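Local atomic coordinates of chitin oligosaccharide binding protein NagB2 (Paenibacillus sp. FPU-7, PDB entry 7EHO), a protein that binds chitin oligosaccharides, probably as the extracellular solute-binding component of a bacterial sugar uptake system. Residues Gly141-Gly146 and Val355-Gly360. Numbering follows the deposited sequence.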
loop_
_atom_site.group_PDB
_atom_site.type_symbol
_atom_site.label_atom_id
_atom_site.label_comp_id
_atom_site.label_asym_id
_atom_site.label_seq_id
_atom_site.Cartn_x
_atom_site.Cartn_y
_atom_site.Cartn_z
ATOM N N GLY A 141 6.236 14.250 7.254
ATOM C CA GLY A 141 4.879 14.181 6.732
ATOM C C GLY A 141 4.175 12.978 7.320
ATOM O O GLY A 141 4.806 12.080 7.885
ATOM N N LEU A 142 2.852 12.968 7.170
ATOM C CA LEU A 142 2.020 11.948 7.816
ATOM C C LEU A 142 1.025 11.427 6.798
ATOM O O LEU A 142 0.142 12.196 6.357
ATOM C CB LEU A 142 1.296 12.513 9.038
ATOM C CG LEU A 142 2.213 13.038 10.143
ATOM C CD1 LEU A 142 1.356 13.663 11.266
ATOM C CD2 LEU A 142 3.112 11.935 10.701
ATOM N N PRO A 143 1.142 10.168 6.367
ATOM C CA PRO A 143 0.234 9.667 5.327
ATOM C C PRO A 143 -1.202 9.645 5.826
ATOM O O PRO A 143 -1.470 9.298 6.980
ATOM C CB PRO A 143 0.750 8.245 5.049
ATOM C CG PRO A 143 1.472 7.853 6.304
ATOM C CD PRO A 143 2.098 9.141 6.821
ATOM N N GLU A 144 -2.120 10.000 4.937
ATOM C CA GLU A 144 -3.541 10.007 5.239
ATOM C C GLU A 144 -4.176 8.656 4.950
ATOM O O GLU A 144 -4.955 8.144 5.755
ATOM C CB GLU A 144 -4.242 11.100 4.430
ATOM C CG GLU A 144 -5.753 11.111 4.606
ATOM C CD GLU A 144 -6.438 12.174 3.765
ATOM O OE1 GLU A 144 -7.655 12.388 3.936
ATOM O OE2 GLU A 144 -5.769 12.773 2.901
ATOM N N ALA A 145 -3.881 8.090 3.781
ATOM C CA ALA A 145 -4.412 6.792 3.387
ATOM C C ALA A 145 -3.367 6.142 2.500
ATOM O O ALA A 145 -2.394 6.784 2.122
ATOM C CB ALA A 145 -5.732 6.925 2.636
ATOM N N GLY A 146 -3.565 4.875 2.169
ATOM C CA GLY A 146 -2.624 4.176 1.315
ATOM C C GLY A 146 -3.241 2.930 0.712
ATOM O O GLY A 146 -4.439 2.887 0.421
ATOM N N VAL A 355 -8.045 3.195 2.484
ATOM C CA VAL A 355 -7.315 2.277 3.370
ATOM C C VAL A 355 -6.519 3.083 4.386
ATOM O O VAL A 355 -5.754 3.986 3.994
ATOM C CB VAL A 355 -6.404 1.353 2.547
ATOM C CG1 VAL A 355 -5.391 0.643 3.451
ATOM C CG2 VAL A 355 -7.271 0.336 1.818
ATOM N N PRO A 356 -6.645 2.780 5.683
ATOM C CA PRO A 356 -5.945 3.556 6.720
ATOM C C PRO A 356 -4.437 3.585 6.539
ATOM O O PRO A 356 -3.829 2.654 6.002
ATOM C CB PRO A 356 -6.316 2.814 8.010
ATOM C CG PRO A 356 -7.706 2.318 7.730
ATOM C CD PRO A 356 -7.641 1.858 6.270
ATOM N N SER A 357 -3.836 4.683 7.006
ATOM C CA SER A 357 -2.400 4.756 7.238
ATOM C C SER A 357 -2.034 4.343 8.658
ATOM O O SER A 357 -0.858 4.086 8.933
ATOM C CB SER A 357 -1.858 6.187 7.034
ATOM O OG SER A 357 -2.622 7.131 7.835
ATOM N N MET A 358 -3.003 4.309 9.575
ATOM C CA MET A 358 -2.753 4.081 10.990
ATOM C C MET A 358 -3.102 2.637 11.337
ATOM O O MET A 358 -3.992 2.039 10.727
ATOM C CB MET A 358 -3.608 5.066 11.814
ATOM C CG MET A 358 -3.039 6.476 11.814
ATOM S SD MET A 358 -3.988 7.614 12.881
ATOM C CE MET A 358 -3.142 7.223 14.467
ATOM N N LYS A 359 -2.401 2.091 12.334
ATOM C CA LYS A 359 -2.607 0.706 12.734
ATOM C C LYS A 359 -3.842 0.567 13.614
ATOM O O LYS A 359 -4.218 1.485 14.342
ATOM C CB LYS A 359 -1.383 0.183 13.496
ATOM C CG LYS A 359 -0.058 0.459 12.797
ATOM C CD LYS A 359 1.124 -0.134 13.571
ATOM C CE LYS A 359 1.089 -1.667 13.580
ATOM N NZ LYS A 359 2.174 -2.265 14.409
ATOM N N GLY A 360 -4.456 -0.614 13.554
ATOM C CA GLY A 360 -5.533 -0.939 14.468
ATOM C C GLY A 360 -6.842 -0.226 14.215
ATOM O O GLY A 360 -7.659 -0.138 15.124
HETATM O O HOH W 1 -6.929 4.079 -0.082
#
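Ser357 holds its hydroxyl between its own backbone N and carbonyl carbon (chi1 53°), a rotation that delivers OG to the backbone of Pro143. The serine OG donates a short hydrogen bond to Pro143 O (2.6 Å), approaching from above the carbonyl plane, 47° out of it, and Ser357 CB rests alongside the pyrrolidine ring, 3.8 Å from Pro143 CG. Proline has no N-H to offer a neighbouring strand, but its carbonyl remains an acceptor, and here a side chain takes it up. Replacing Ser357 with alanine would probably leave Pro143 O without this donor and the two backbones less firmly tied at this end. Farther along, the backbone takes over: Gly146 N donates to Val355 O (3.0 Å, N-H...O 152°), and Ala145 CB lies 3.2 Å from the same oxygen. Instead of a direct return bond, a water accepts from Val355 N (2.9 Å) and donates to Gly146 O (2.8 Å), while Val355 CB packs 3.3 Å from that glycine oxygen. One direct backbone bond and one water-mediated link thus join Gly146 and Val355. Around them, Gln345 of helix 342-352 binds Glu144 O and Met358 N, linking both segments to that helix. Trp314 of strand 309-320, which pairs antiparallel with strand 138-154, touches Pro143 and Ser357 and hydrogen-bonds Pro356 O, so the turn after helix 342-352 is held against the long central strands of this periplasmic-binding-protein-like fold.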